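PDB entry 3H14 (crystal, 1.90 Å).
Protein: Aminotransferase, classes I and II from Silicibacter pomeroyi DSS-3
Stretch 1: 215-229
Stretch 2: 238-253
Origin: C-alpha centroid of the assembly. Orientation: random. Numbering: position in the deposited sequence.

Stretch 1 215-229: ALELTDECYVINSFS
Stretch 2, residues 238-253: RVGWMVVPEDQVRVVE

The strand that ends at Ser227 and strand 240-243 run antiparallel (165° between directions, axes 4.5 Å apart at closest approach), burying 899 Å² between the stretches. Val224 faces Val243 and Asn226 faces Trp241 as hydrogen-bonded pairs (CA-CA 5.1 and 5.3 Å); Ile225-Met242 and Ser227-Gly240 are non-hydrogen-bonded pairs (4.6 and 3.8 Å).

Val224 is satisfied in both directions: its N donates to Val243 O (2.9 Å, 174°) and its O accepts from Val243 N (2.9 Å, 151°), while Met242 CA also approaches Val224 O at 3.0 Å. Asn226 N donates to Trp241 O at 2.9 Å, but the return bond, Trp241 N to Asn226 O, is weak at 3.3 Å. Phe228 N extends the ladder to Val239 O (3.3 Å). The Asn226 side chain (chi1 -139°) turns OD1 back to accept from Ser227 N (2.8 Å). Asn226 CB lies over one face of the Trp241 six-membered ring, 3.6 Å from its centroid. Trp241 (chi1 p, chi2 90°) has NE1 bonded elsewhere in the structure.

Tyr223 (chi1 m) donates from OH to Gln248 OE1, beyond strand 240-243 (2.7 Å), and Val244 CG1 covers one ring face, 3.7 Å from the centroid. Glu221 OE1 and Asp247 OD1, like charges 4.6 Å apart, are bridged by one water donating to both at 2.5 Å.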

# COMPACT_ATOMS: atom_id res chain seq x y z
N ALA A 215 -9.41 -3.96 11.17
CA ALA A 215 -9.14 -3.78 12.59
C ALA A 215 -10.40 -3.49 13.38
O ALA A 215 -10.46 -3.80 14.57
CB ALA A 215 -8.14 -2.67 12.81
N LEU A 216 -11.41 -2.93 12.72
CA LEU A 216 -12.74 -2.69 13.34
C LEU A 216 -13.47 -3.97 13.80
O LEU A 216 -14.32 -3.90 14.66
CB LEU A 216 -13.62 -1.89 12.37
CG LEU A 216 -12.98 -0.56 11.95
CD1 LEU A 216 -13.89 0.18 11.02
CD2 LEU A 216 -12.68 0.31 13.17
N GLU A 217 -13.12 -5.12 13.26
CA GLU A 217 -13.66 -6.40 13.72
C GLU A 217 -13.12 -6.81 15.10
O GLU A 217 -13.66 -7.73 15.72
CB GLU A 217 -13.35 -7.52 12.73
CG GLU A 217 -14.12 -7.47 11.39
CD GLU A 217 -13.70 -8.58 10.44
OE1 GLU A 217 -13.10 -8.30 9.36
OE2 GLU A 217 -13.92 -9.76 10.78
N LEU A 218 -12.05 -6.16 15.56
CA LEU A 218 -11.39 -6.49 16.84
C LEU A 218 -11.43 -5.36 17.84
O LEU A 218 -11.44 -5.61 19.04
CB LEU A 218 -9.93 -6.90 16.62
CG LEU A 218 -9.83 -8.29 15.98
CD1 LEU A 218 -8.87 -8.29 14.80
CD2 LEU A 218 -9.50 -9.40 16.98
N THR A 219 -11.40 -4.11 17.38
CA THR A 219 -11.47 -2.96 18.30
C THR A 219 -12.00 -1.73 17.60
O THR A 219 -11.91 -1.63 16.39
CB THR A 219 -10.07 -2.60 18.87
OG1 THR A 219 -10.20 -1.62 19.92
CG2 THR A 219 -9.12 -2.06 17.75
N ASP A 220 -12.54 -0.80 18.37
CA ASP A 220 -12.84 0.51 17.85
C ASP A 220 -11.72 1.49 18.16
O ASP A 220 -11.68 2.56 17.57
CB ASP A 220 -14.20 1.01 18.37
CG ASP A 220 -15.37 0.27 17.75
OD1 ASP A 220 -15.48 0.18 16.51
OD2 ASP A 220 -16.22 -0.23 18.52
N GLU A 221 -10.82 1.13 19.08
CA GLU A 221 -9.73 2.01 19.50
C GLU A 221 -8.52 1.88 18.57
O GLU A 221 -7.46 1.33 18.92
CB GLU A 221 -9.37 1.78 20.98
CG GLU A 221 -10.53 2.00 21.97
CD GLU A 221 -11.32 3.29 21.75
OE1 GLU A 221 -10.72 4.39 21.73
OE2 GLU A 221 -12.57 3.20 21.59
N CYS A 222 -8.71 2.37 17.36
CA CYS A 222 -7.69 2.31 16.32
C CYS A 222 -8.08 3.32 15.28
O CYS A 222 -9.23 3.75 15.25
CB CYS A 222 -7.59 0.91 15.69
SG CYS A 222 -9.03 0.37 14.78
N TYR A 223 -7.12 3.75 14.49
CA TYR A 223 -7.36 4.53 13.28
C TYR A 223 -7.23 3.55 12.12
O TYR A 223 -6.26 2.81 12.05
CB TYR A 223 -6.34 5.64 13.13
CG TYR A 223 -6.66 6.91 13.86
CD1 TYR A 223 -7.25 6.88 15.14
CD2 TYR A 223 -6.36 8.13 13.32
CE1 TYR A 223 -7.52 8.05 15.85
CE2 TYR A 223 -6.64 9.30 14.00
CZ TYR A 223 -7.23 9.24 15.28
OH TYR A 223 -7.52 10.39 15.97
N VAL A 224 -8.21 3.52 11.23
CA VAL A 224 -8.12 2.73 9.98
C VAL A 224 -7.91 3.73 8.82
O VAL A 224 -8.62 4.78 8.74
CB VAL A 224 -9.38 1.87 9.75
CG1 VAL A 224 -9.41 1.26 8.34
CG2 VAL A 224 -9.49 0.78 10.77
N ILE A 225 -6.94 3.42 7.95
CA ILE A 225 -6.58 4.29 6.82
C ILE A 225 -6.90 3.53 5.53
O ILE A 225 -6.55 2.37 5.40
CB ILE A 225 -5.08 4.73 6.84
CG1 ILE A 225 -4.66 5.30 8.21
CG2 ILE A 225 -4.74 5.68 5.64
CD1 ILE A 225 -5.52 6.44 8.75
N ASN A 226 -7.61 4.17 4.61
CA ASN A 226 -7.93 3.57 3.33
C ASN A 226 -7.90 4.62 2.21
O ASN A 226 -7.64 5.80 2.41
CB ASN A 226 -9.26 2.85 3.38
CG ASN A 226 -9.23 1.50 2.63
OD1 ASN A 226 -8.82 1.41 1.45
ND2 ASN A 226 -9.74 0.45 3.30
N SER A 227 -8.14 4.14 1.00
CA SER A 227 -7.95 4.93 -0.20
C SER A 227 -8.81 4.33 -1.31
O SER A 227 -9.14 3.13 -1.29
CB SER A 227 -6.49 4.87 -0.62
OG SER A 227 -6.23 5.70 -1.77
N PHE A 228 -9.13 5.18 -2.29
CA PHE A 228 -9.78 4.73 -3.53
C PHE A 228 -8.76 4.42 -4.63
O PHE A 228 -9.16 4.13 -5.75
CB PHE A 228 -10.78 5.78 -4.00
CG PHE A 228 -11.96 5.90 -3.09
CD1 PHE A 228 -13.01 5.01 -3.22
CD2 PHE A 228 -12.00 6.84 -2.08
CE1 PHE A 228 -14.09 5.07 -2.41
CE2 PHE A 228 -13.10 6.92 -1.23
CZ PHE A 228 -14.14 6.02 -1.38
N SER A 229 -7.48 4.41 -4.28
CA SER A 229 -6.41 4.34 -5.25
C SER A 229 -6.13 2.94 -5.80
O SER A 229 -5.49 2.83 -6.85
CB SER A 229 -5.11 4.92 -4.67
OG SER A 229 -4.72 4.20 -3.51
N ARG A 238 -6.75 11.65 -5.61
CA ARG A 238 -6.56 12.22 -4.26
C ARG A 238 -7.82 12.15 -3.42
O ARG A 238 -8.32 13.16 -2.91
CB ARG A 238 -6.01 13.65 -4.32
N VAL A 239 -8.35 10.95 -3.27
CA VAL A 239 -9.50 10.78 -2.40
C VAL A 239 -9.36 9.46 -1.65
O VAL A 239 -8.93 8.45 -2.23
CB VAL A 239 -10.87 10.91 -3.17
CG1 VAL A 239 -10.98 9.91 -4.35
CG2 VAL A 239 -12.06 10.73 -2.21
N GLY A 240 -9.72 9.47 -0.37
CA GLY A 240 -9.69 8.27 0.44
C GLY A 240 -10.53 8.51 1.69
O GLY A 240 -11.34 9.45 1.73
N TRP A 241 -10.34 7.67 2.69
CA TRP A 241 -11.06 7.81 3.92
C TRP A 241 -10.29 7.21 5.06
O TRP A 241 -9.31 6.46 4.86
CB TRP A 241 -12.43 7.15 3.85
CG TRP A 241 -12.52 5.66 3.97
CD1 TRP A 241 -12.66 4.92 5.12
CD2 TRP A 241 -12.50 4.71 2.90
NE1 TRP A 241 -12.74 3.59 4.83
CE2 TRP A 241 -12.65 3.43 3.47
CE3 TRP A 241 -12.38 4.83 1.52
CZ2 TRP A 241 -12.68 2.26 2.70
CZ3 TRP A 241 -12.39 3.66 0.75
CH2 TRP A 241 -12.54 2.40 1.34
N MSE A 242 -10.75 7.56 6.26
CA MSE A 242 -10.28 6.93 7.48
C MSE A 242 -11.48 6.69 8.40
O MSE A 242 -12.53 7.30 8.23
CB MSE A 242 -9.17 7.80 8.11
CG MSE A 242 -9.57 9.19 8.49
SE MSE A 242 -8.09 10.41 8.87
CE MSE A 242 -7.17 9.30 10.13
N VAL A 243 -11.36 5.72 9.29
CA VAL A 243 -12.34 5.49 10.34
C VAL A 243 -11.62 5.69 11.66
O VAL A 243 -10.54 5.14 11.88
CB VAL A 243 -12.94 4.06 10.26
CG1 VAL A 243 -14.03 3.81 11.35
CG2 VAL A 243 -13.49 3.77 8.84
N VAL A 244 -12.23 6.50 12.54
CA VAL A 244 -11.70 6.78 13.86
C VAL A 244 -12.81 6.51 14.90
O VAL A 244 -13.98 6.44 14.54
CB VAL A 244 -11.21 8.24 13.96
CG1 VAL A 244 -10.19 8.50 12.89
CG2 VAL A 244 -12.38 9.24 13.79
N PRO A 245 -12.43 6.32 16.16
CA PRO A 245 -13.40 6.14 17.25
C PRO A 245 -14.39 7.29 17.33
O PRO A 245 -14.05 8.39 16.94
CB PRO A 245 -12.51 6.11 18.50
CG PRO A 245 -11.16 5.65 17.99
CD PRO A 245 -11.03 6.24 16.65
N GLU A 246 -15.58 7.06 17.89
CA GLU A 246 -16.54 8.16 18.09
C GLU A 246 -15.92 9.41 18.74
O GLU A 246 -16.13 10.53 18.28
CB GLU A 246 -17.76 7.69 18.92
CG GLU A 246 -18.88 8.72 18.98
CD GLU A 246 -20.21 8.15 19.48
OE1 GLU A 246 -20.18 7.17 20.27
OE2 GLU A 246 -21.28 8.67 19.08
N ASP A 247 -15.14 9.21 19.79
CA ASP A 247 -14.53 10.33 20.50
C ASP A 247 -13.36 10.99 19.78
O ASP A 247 -12.84 12.01 20.24
CB ASP A 247 -14.12 9.95 21.95
CG ASP A 247 -13.10 8.81 22.03
OD1 ASP A 247 -12.29 8.62 21.11
OD2 ASP A 247 -13.09 8.08 23.06
N GLN A 248 -12.96 10.44 18.64
CA GLN A 248 -11.84 11.01 17.87
C GLN A 248 -12.27 11.82 16.64
O GLN A 248 -11.48 12.59 16.13
CB GLN A 248 -10.90 9.87 17.44
CG GLN A 248 -10.19 9.24 18.62
CD GLN A 248 -9.14 10.17 19.23
OE1 GLN A 248 -8.24 10.62 18.53
NE2 GLN A 248 -9.27 10.47 20.53
N VAL A 249 -13.51 11.66 16.20
CA VAL A 249 -14.03 12.40 15.03
C VAL A 249 -13.80 13.89 15.14
O VAL A 249 -13.28 14.52 14.20
CB VAL A 249 -15.54 12.12 14.79
CG1 VAL A 249 -16.06 12.94 13.63
CG2 VAL A 249 -15.80 10.62 14.54
N ARG A 250 -14.16 14.49 16.27
CA ARG A 250 -14.01 15.94 16.39
C ARG A 250 -12.56 16.39 16.40
O ARG A 250 -12.23 17.44 15.83
CB ARG A 250 -14.75 16.48 17.62
CG ARG A 250 -14.88 18.01 17.55
CD ARG A 250 -15.74 18.59 18.63
N VAL A 251 -11.67 15.60 17.02
CA VAL A 251 -10.24 15.88 16.95
C VAL A 251 -9.77 15.94 15.49
O VAL A 251 -9.08 16.88 15.09
CB VAL A 251 -9.38 14.82 17.72
CG1 VAL A 251 -7.89 15.10 17.57
CG2 VAL A 251 -9.79 14.79 19.20
N VAL A 252 -10.13 14.93 14.71
CA VAL A 252 -9.71 14.85 13.29
C VAL A 252 -10.32 15.97 12.47
O VAL A 252 -9.61 16.63 11.69
CB VAL A 252 -10.01 13.48 12.65
CG1 VAL A 252 -9.57 13.48 11.20
CG2 VAL A 252 -9.25 12.37 13.38
N GLU A 253 -11.61 16.21 12.68
CA GLU A 253 -12.33 17.26 11.96
C GLU A 253 -11.68 18.62 12.16
O GLU A 253 -11.52 19.35 11.21
CB GLU A 253 -13.81 17.33 12.36
CG GLU A 253 -14.56 18.53 11.73
CD GLU A 253 -16.00 18.71 12.27
OE1 GLU A 253 -16.20 18.62 13.50
OE2 GLU A 253 -16.94 18.93 11.44
O HOH W 1 -10.62 6.82 21.30